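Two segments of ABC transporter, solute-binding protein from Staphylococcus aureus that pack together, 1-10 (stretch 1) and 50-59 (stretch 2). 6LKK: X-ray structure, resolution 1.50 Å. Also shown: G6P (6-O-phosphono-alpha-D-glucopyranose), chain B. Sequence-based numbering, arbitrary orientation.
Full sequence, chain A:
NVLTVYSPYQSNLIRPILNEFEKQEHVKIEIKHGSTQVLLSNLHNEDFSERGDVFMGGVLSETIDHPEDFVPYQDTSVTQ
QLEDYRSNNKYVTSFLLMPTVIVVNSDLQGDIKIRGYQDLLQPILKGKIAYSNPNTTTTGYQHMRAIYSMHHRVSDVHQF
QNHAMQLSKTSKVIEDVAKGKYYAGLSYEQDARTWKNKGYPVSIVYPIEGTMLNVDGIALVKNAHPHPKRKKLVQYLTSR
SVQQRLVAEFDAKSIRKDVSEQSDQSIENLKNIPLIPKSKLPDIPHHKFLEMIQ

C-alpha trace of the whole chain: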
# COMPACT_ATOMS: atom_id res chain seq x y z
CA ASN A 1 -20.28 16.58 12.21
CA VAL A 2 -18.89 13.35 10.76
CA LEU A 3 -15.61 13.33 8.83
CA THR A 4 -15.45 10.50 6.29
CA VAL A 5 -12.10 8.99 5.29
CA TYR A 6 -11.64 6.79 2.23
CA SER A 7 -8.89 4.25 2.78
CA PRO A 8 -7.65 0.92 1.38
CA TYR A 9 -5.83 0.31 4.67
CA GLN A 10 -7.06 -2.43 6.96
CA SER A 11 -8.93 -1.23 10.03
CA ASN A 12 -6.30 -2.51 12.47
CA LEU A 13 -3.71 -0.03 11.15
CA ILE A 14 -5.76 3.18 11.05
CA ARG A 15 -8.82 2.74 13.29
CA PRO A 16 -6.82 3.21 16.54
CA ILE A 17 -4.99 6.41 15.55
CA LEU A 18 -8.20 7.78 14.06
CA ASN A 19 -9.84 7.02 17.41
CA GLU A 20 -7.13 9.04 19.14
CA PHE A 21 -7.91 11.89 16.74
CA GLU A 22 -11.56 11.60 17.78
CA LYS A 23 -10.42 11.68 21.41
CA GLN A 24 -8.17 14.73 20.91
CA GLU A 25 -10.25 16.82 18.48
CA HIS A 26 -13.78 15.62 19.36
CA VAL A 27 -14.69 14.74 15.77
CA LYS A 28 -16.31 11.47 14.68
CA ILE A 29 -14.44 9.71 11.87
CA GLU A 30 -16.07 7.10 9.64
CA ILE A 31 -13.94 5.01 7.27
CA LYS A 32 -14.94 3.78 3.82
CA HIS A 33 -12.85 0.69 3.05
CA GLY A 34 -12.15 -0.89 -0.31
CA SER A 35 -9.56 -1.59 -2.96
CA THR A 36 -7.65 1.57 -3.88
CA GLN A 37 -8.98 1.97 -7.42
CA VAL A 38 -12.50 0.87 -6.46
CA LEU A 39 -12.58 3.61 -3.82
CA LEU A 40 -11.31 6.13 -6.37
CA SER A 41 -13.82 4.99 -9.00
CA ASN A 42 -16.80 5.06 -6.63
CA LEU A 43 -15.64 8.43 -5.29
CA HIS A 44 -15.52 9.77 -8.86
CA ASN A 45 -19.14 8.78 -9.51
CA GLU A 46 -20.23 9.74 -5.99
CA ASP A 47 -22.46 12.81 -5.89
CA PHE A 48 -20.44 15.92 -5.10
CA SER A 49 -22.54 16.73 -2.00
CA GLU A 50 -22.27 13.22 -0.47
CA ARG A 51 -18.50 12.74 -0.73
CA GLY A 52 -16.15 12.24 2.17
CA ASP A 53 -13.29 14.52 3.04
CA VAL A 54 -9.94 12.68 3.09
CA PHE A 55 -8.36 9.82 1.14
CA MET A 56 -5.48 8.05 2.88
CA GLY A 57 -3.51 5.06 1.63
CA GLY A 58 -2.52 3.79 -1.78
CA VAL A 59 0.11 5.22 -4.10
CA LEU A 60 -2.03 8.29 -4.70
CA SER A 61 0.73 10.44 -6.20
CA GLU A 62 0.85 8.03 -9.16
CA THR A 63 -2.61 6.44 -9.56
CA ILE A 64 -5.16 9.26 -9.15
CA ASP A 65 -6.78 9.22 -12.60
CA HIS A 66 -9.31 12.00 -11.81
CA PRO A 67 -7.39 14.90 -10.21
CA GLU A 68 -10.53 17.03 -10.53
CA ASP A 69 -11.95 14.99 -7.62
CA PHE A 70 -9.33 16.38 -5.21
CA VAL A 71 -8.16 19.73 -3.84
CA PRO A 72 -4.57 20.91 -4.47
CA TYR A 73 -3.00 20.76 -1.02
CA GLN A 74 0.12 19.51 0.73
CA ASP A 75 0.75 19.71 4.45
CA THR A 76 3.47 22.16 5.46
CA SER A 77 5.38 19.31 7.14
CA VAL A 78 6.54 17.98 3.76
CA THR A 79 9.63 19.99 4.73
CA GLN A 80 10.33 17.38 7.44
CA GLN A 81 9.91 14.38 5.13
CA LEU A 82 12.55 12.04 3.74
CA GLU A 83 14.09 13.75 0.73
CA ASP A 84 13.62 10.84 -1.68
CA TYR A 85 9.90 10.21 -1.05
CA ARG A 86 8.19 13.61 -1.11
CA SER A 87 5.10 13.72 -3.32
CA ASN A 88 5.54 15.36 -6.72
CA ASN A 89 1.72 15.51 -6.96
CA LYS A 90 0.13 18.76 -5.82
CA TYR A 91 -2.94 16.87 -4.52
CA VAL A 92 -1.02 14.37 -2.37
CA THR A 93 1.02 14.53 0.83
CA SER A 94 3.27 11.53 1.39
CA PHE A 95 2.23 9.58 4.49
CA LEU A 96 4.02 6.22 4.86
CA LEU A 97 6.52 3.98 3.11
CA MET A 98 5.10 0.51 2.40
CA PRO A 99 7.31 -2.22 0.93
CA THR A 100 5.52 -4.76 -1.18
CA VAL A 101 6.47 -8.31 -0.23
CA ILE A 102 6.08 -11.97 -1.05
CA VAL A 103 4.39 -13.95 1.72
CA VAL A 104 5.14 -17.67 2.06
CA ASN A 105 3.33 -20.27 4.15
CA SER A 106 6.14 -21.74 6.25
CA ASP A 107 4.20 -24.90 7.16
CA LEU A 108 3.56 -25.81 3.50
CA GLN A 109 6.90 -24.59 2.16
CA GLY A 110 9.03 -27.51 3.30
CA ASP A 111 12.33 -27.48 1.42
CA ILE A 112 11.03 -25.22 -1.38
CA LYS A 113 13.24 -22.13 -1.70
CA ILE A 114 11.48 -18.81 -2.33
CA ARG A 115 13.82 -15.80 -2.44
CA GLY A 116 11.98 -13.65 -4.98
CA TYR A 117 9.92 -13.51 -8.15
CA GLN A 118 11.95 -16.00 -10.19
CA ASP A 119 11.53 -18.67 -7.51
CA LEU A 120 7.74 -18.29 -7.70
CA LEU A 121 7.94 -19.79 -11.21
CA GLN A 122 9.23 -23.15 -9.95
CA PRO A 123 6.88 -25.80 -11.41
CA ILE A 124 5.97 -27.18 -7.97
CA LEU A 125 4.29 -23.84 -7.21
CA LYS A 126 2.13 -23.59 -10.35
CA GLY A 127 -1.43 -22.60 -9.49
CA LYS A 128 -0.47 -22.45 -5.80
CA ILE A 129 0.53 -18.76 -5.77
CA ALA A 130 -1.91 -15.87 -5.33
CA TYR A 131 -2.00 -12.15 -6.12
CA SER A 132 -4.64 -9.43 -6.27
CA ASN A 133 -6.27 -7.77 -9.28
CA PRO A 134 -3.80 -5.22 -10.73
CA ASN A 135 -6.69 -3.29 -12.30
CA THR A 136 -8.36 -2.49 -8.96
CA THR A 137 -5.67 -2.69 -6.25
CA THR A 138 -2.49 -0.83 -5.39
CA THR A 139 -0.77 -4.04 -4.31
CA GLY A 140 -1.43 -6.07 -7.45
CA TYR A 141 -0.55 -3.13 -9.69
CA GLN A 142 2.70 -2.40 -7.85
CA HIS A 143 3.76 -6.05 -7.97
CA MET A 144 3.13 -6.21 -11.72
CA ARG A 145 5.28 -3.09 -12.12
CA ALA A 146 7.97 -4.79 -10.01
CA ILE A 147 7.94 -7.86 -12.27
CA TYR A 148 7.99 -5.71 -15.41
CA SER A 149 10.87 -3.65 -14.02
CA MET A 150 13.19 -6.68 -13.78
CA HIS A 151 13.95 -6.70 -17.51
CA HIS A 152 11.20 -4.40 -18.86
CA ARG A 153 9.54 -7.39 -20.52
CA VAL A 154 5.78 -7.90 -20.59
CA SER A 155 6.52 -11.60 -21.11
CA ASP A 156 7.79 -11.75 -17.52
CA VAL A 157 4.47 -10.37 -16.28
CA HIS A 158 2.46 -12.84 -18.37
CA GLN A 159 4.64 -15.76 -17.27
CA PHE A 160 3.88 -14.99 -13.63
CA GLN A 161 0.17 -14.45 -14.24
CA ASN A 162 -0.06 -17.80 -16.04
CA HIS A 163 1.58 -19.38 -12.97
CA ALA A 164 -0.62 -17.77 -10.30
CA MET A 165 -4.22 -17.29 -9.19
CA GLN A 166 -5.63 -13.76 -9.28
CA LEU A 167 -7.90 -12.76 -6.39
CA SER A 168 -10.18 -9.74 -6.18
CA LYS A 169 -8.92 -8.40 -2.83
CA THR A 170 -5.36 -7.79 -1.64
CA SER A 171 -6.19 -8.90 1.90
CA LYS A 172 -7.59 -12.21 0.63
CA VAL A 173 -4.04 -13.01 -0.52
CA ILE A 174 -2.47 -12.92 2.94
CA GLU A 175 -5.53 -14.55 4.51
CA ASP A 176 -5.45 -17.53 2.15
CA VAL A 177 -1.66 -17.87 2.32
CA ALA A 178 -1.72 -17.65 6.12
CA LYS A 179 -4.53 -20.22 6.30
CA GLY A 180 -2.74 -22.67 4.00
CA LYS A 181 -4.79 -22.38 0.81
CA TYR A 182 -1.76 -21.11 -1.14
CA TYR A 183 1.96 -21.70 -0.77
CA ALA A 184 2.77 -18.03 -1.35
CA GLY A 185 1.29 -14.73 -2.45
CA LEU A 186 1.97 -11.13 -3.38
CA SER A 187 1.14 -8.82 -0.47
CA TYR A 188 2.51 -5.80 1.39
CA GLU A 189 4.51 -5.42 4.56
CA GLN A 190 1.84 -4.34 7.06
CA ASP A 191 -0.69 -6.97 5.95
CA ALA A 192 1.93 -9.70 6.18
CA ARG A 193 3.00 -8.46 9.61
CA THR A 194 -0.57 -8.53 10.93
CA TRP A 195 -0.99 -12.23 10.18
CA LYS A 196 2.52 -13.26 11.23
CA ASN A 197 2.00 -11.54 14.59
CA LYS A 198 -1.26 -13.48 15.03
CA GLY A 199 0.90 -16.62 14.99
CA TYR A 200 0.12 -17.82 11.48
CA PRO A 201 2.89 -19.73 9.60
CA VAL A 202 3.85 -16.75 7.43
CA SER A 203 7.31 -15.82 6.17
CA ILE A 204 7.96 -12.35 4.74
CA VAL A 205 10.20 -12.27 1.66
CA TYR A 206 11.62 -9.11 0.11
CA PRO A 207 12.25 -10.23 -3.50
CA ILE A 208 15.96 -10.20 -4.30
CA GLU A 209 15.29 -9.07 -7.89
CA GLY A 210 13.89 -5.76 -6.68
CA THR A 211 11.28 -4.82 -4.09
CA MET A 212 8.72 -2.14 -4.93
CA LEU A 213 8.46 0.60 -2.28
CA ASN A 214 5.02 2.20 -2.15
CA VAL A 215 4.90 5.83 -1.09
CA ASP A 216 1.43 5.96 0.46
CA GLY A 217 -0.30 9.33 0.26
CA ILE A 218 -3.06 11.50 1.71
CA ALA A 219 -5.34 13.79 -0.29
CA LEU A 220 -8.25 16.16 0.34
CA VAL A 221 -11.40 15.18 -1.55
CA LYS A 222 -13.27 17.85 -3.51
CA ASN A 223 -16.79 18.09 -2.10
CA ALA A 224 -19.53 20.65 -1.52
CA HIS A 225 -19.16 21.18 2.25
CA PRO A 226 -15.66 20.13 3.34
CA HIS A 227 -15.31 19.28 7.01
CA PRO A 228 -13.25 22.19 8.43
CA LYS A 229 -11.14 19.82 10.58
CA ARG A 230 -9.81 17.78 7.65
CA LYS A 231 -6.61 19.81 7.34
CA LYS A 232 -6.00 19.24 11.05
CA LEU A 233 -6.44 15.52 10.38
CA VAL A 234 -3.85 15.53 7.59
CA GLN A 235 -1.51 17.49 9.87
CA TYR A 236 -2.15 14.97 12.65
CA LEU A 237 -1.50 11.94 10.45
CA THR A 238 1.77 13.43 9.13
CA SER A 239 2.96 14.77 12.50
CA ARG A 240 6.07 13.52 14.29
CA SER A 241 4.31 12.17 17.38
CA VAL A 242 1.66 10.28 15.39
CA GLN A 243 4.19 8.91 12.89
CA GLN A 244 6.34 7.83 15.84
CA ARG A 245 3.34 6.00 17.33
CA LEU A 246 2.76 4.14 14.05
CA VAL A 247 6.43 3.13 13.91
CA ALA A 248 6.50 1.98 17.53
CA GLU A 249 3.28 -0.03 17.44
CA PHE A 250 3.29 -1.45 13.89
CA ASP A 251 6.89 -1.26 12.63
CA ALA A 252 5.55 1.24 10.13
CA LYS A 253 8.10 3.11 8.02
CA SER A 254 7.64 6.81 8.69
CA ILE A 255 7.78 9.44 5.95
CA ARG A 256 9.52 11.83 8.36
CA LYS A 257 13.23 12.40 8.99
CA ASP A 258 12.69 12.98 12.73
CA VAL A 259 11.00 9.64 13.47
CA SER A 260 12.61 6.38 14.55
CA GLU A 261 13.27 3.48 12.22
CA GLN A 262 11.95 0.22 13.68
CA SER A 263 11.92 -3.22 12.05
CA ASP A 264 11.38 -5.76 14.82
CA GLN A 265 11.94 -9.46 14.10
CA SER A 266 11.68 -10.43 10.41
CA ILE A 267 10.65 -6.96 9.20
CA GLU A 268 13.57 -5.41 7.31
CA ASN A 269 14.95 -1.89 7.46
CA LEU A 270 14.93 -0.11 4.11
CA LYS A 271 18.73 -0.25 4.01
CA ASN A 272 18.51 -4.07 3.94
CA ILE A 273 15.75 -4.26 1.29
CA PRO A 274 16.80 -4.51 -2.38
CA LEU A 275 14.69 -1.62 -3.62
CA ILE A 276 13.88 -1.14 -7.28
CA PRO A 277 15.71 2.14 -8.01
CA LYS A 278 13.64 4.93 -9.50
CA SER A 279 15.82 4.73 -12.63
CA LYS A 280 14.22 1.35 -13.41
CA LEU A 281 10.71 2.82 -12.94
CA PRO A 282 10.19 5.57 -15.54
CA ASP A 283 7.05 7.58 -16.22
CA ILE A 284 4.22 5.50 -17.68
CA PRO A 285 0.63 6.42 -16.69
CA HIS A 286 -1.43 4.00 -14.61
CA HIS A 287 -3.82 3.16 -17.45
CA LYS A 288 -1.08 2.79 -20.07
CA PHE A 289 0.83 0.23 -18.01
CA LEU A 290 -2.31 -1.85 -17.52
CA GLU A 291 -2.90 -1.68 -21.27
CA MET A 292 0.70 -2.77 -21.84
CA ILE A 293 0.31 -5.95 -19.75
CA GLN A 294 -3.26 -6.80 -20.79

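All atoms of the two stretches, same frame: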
# COMPACT_ATOMS: atom_id res chain seq x y z
N ASN A 1 -21.01 17.00 11.03
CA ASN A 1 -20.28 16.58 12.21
C ASN A 1 -19.29 15.46 11.90
O ASN A 1 -18.17 15.44 12.41
CB ASN A 1 -21.25 16.13 13.31
CG ASN A 1 -21.77 17.29 14.15
OD1 ASN A 1 -21.42 18.45 13.90
ND2 ASN A 1 -22.61 16.98 15.13
N VAL A 2 -19.71 14.52 11.06
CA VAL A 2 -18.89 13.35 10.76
C VAL A 2 -17.88 13.69 9.67
O VAL A 2 -18.20 14.40 8.70
CB VAL A 2 -19.78 12.17 10.34
CG1 VAL A 2 -18.95 11.01 9.81
CG2 VAL A 2 -20.62 11.71 11.52
N LEU A 3 -16.66 13.20 9.83
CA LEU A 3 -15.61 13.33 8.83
C LEU A 3 -15.32 11.95 8.25
O LEU A 3 -14.88 11.06 8.98
CB LEU A 3 -14.34 13.94 9.44
CG LEU A 3 -13.26 14.44 8.48
CD1 LEU A 3 -12.30 15.34 9.23
CD2 LEU A 3 -12.49 13.30 7.82
N THR A 4 -15.57 11.79 6.96
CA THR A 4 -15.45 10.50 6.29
C THR A 4 -14.09 10.39 5.61
O THR A 4 -13.70 11.27 4.85
CB THR A 4 -16.58 10.30 5.28
OG1 THR A 4 -17.83 10.30 5.96
CG2 THR A 4 -16.41 8.99 4.52
N VAL A 5 -13.40 9.29 5.88
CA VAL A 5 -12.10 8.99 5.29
C VAL A 5 -12.27 7.79 4.36
O VAL A 5 -12.82 6.76 4.76
CB VAL A 5 -11.05 8.69 6.38
CG1 VAL A 5 -9.71 8.29 5.77
CG2 VAL A 5 -10.88 9.89 7.31
N TYR A 6 -11.79 7.93 3.13
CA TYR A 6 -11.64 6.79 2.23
C TYR A 6 -10.27 6.18 2.46
O TYR A 6 -9.27 6.90 2.50
CB TYR A 6 -11.76 7.19 0.76
CG TYR A 6 -13.00 7.95 0.36
CD1 TYR A 6 -13.08 9.33 0.51
CD2 TYR A 6 -14.08 7.30 -0.23
CE1 TYR A 6 -14.20 10.03 0.12
CE2 TYR A 6 -15.21 8.00 -0.62
CZ TYR A 6 -15.26 9.36 -0.44
OH TYR A 6 -16.39 10.06 -0.83
N SER A 7 -10.20 4.85 2.61
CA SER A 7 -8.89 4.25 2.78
C SER A 7 -8.85 2.78 2.39
O SER A 7 -9.71 2.00 2.81
CB SER A 7 -8.43 4.38 4.23
OG SER A 7 -7.14 3.81 4.39
N PRO A 8 -7.86 2.36 1.59
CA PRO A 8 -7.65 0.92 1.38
C PRO A 8 -6.94 0.22 2.52
O PRO A 8 -6.80 -1.01 2.47
CB PRO A 8 -6.80 0.88 0.10
CG PRO A 8 -6.02 2.15 0.16
CD PRO A 8 -6.96 3.16 0.75
N TYR A 9 -6.47 0.95 3.53
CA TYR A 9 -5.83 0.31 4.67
C TYR A 9 -6.81 -0.60 5.39
O TYR A 9 -8.02 -0.39 5.36
CB TYR A 9 -5.30 1.35 5.67
CG TYR A 9 -4.09 2.13 5.22
CD1 TYR A 9 -2.91 1.49 4.90
CD2 TYR A 9 -4.12 3.51 5.16
CE1 TYR A 9 -1.79 2.20 4.50
CE2 TYR A 9 -3.01 4.24 4.77
CZ TYR A 9 -1.85 3.58 4.44
OH TYR A 9 -0.75 4.30 4.05
N GLN A 10 -6.26 -1.61 6.06
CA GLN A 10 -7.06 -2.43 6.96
C GLN A 10 -7.34 -1.66 8.24
O GLN A 10 -6.57 -0.80 8.67
CB GLN A 10 -6.33 -3.74 7.27
CG GLN A 10 -6.19 -4.65 6.07
CD GLN A 10 -7.53 -5.10 5.52
OE1 GLN A 10 -8.24 -5.89 6.14
NE2 GLN A 10 -7.89 -4.60 4.34
N GLU A 50 -22.31 14.35 -1.39
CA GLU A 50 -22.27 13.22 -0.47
C GLU A 50 -20.85 12.78 -0.12
O GLU A 50 -20.68 11.99 0.81
CB GLU A 50 -23.02 12.02 -1.08
CG GLU A 50 -24.53 12.21 -1.16
CD GLU A 50 -25.16 11.33 -2.23
OE1 GLU A 50 -24.53 10.32 -2.62
OE2 GLU A 50 -26.27 11.66 -2.69
N ARG A 51 -19.85 13.27 -0.84
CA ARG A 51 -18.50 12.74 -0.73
C ARG A 51 -17.92 12.93 0.66
O ARG A 51 -18.31 13.83 1.42
CB ARG A 51 -17.58 13.40 -1.75
CG ARG A 51 -17.82 12.97 -3.18
CD ARG A 51 -16.89 13.71 -4.11
NE ARG A 51 -17.06 13.29 -5.49
CZ ARG A 51 -16.37 13.78 -6.51
NH1 ARG A 51 -15.46 14.72 -6.31
NH2 ARG A 51 -16.59 13.33 -7.74
N GLY A 52 -16.96 12.07 0.99
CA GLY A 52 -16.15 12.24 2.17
C GLY A 52 -15.09 13.30 1.96
O GLY A 52 -15.07 14.02 0.97
N ASP A 53 -14.18 13.38 2.92
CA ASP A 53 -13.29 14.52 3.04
C ASP A 53 -11.82 14.21 2.82
O ASP A 53 -11.10 15.08 2.34
CB ASP A 53 -13.46 15.16 4.43
CG ASP A 53 -14.76 15.92 4.56
OD1 ASP A 53 -14.87 17.02 3.98
OD2 ASP A 53 -15.69 15.40 5.21
N VAL A 54 -11.36 13.01 3.16
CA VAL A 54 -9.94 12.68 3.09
C VAL A 54 -9.78 11.29 2.51
O VAL A 54 -10.57 10.38 2.81
CB VAL A 54 -9.27 12.77 4.48
CG1 VAL A 54 -7.81 12.31 4.41
CG2 VAL A 54 -9.34 14.19 5.02
N PHE A 55 -8.77 11.12 1.67
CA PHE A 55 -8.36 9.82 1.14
C PHE A 55 -6.96 9.54 1.67
O PHE A 55 -6.06 10.35 1.47
CB PHE A 55 -8.38 9.82 -0.39
CG PHE A 55 -8.45 8.46 -1.00
CD1 PHE A 55 -7.41 7.55 -0.84
CD2 PHE A 55 -9.54 8.08 -1.77
CE1 PHE A 55 -7.47 6.30 -1.42
CE2 PHE A 55 -9.60 6.83 -2.35
CZ PHE A 55 -8.57 5.94 -2.17
N MET A 56 -6.79 8.40 2.34
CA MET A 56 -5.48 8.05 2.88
C MET A 56 -5.16 6.60 2.53
O MET A 56 -6.00 5.71 2.70
CB MET A 56 -5.42 8.26 4.40
CG MET A 56 -6.25 7.30 5.23
SD MET A 56 -6.16 7.69 6.99
CE MET A 56 -4.49 7.20 7.40
N GLY A 57 -3.94 6.38 2.05
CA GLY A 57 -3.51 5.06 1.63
C GLY A 57 -3.50 4.93 0.11
O GLY A 57 -4.15 5.69 -0.62
N GLY A 58 -2.75 3.95 -0.36
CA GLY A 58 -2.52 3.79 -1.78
C GLY A 58 -1.45 4.74 -2.29
O GLY A 58 -1.08 5.72 -1.65
N VAL A 59 -0.93 4.41 -3.47
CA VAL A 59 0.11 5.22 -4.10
C VAL A 59 -0.57 6.35 -4.86
O VAL A 59 -0.55 6.40 -6.09
CB VAL A 59 1.02 4.37 -5.00
CG1 VAL A 59 1.86 3.43 -4.15
CG2 VAL A 59 0.20 3.56 -6.02
C1 G6P B . -0.90 -1.03 -0.97
C2 G6P B . -0.59 0.29 -0.21
C3 G6P B . -1.42 0.51 1.00
C4 G6P B . -2.79 0.04 0.80
C5 G6P B . -2.78 -1.48 0.68
C6 G6P B . -4.14 -1.99 0.33
O1 G6P B . 0.27 -1.75 -1.19
O2 G6P B . 0.80 0.31 0.18
O3 G6P B . -1.45 1.98 1.29
O4 G6P B . -3.61 0.40 1.94
O5 G6P B . -1.85 -1.97 -0.36
O6 G6P B . -4.55 -1.39 -0.88
P G6P B . -5.13 -2.36 -2.14
O1P G6P B . -5.61 -1.44 -3.25
O2P G6P B . -6.31 -3.22 -1.63
O3P G6P B . -4.04 -3.23 -2.64

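What meets stretch 1 first as stretch 2 leaves the exposed, uninvolved E50? R51 lies just beyond the tip of Y6, its CA 3.4 Å from Y6 OH, while the end of its side chain leads away to partners elsewhere in the structure. The next residue makes the bond: G52 N donates to Y6 OH over 2.8 Å, nearly straight. Glycine suits this spot because a CB would point toward stretch 1 and clash with T4 CG2 and Y6 CE1; without one, G52 CA sits 3.7 Å from T4 CB.

How do the backbones join? D53 N donates to T4 O at 2.9 Å, and V54 N adds a weak bond to the same T4 O at 3.4 Å. V54 O then accepts from Y6 N at 2.8 Å, and M56 N donates to Y6 O at 2.9 Å. This alternation is that of parallel strands, pairing V5 with V54 and Y6 with F55.

Which side chains fill the two faces? V5 and V54 share one, with V5 CG2 4.3 Å from V54 CB; L3 CD2 extends it, 4.3 Å from V54 CG2. On the other, Y6 CB packs 3.5 Å from F55 CD2, and P8 CD lies 3.9 Å from F55 CE1. Back on the V5 side, the flexible thioether chain of M56 brings its CG 3.6 Å from V5 CG1. All these side chains are buried, as suits their largely apolar surfaces.

How does the contact end beside the sugar phosphate? S7 OG donates to M56 O at 2.8 Å and accepts from Y9 N at 3.1 Å, so one small hydroxyl ties the turn to the strand. G57 CA approaches Y9 CE2 to 3.3 Å, where a CB would clash; its backbone angles also require glycine. G58 is glycine for its backbone angles alone, and its N donates to G6P O3 at 2.9 Å.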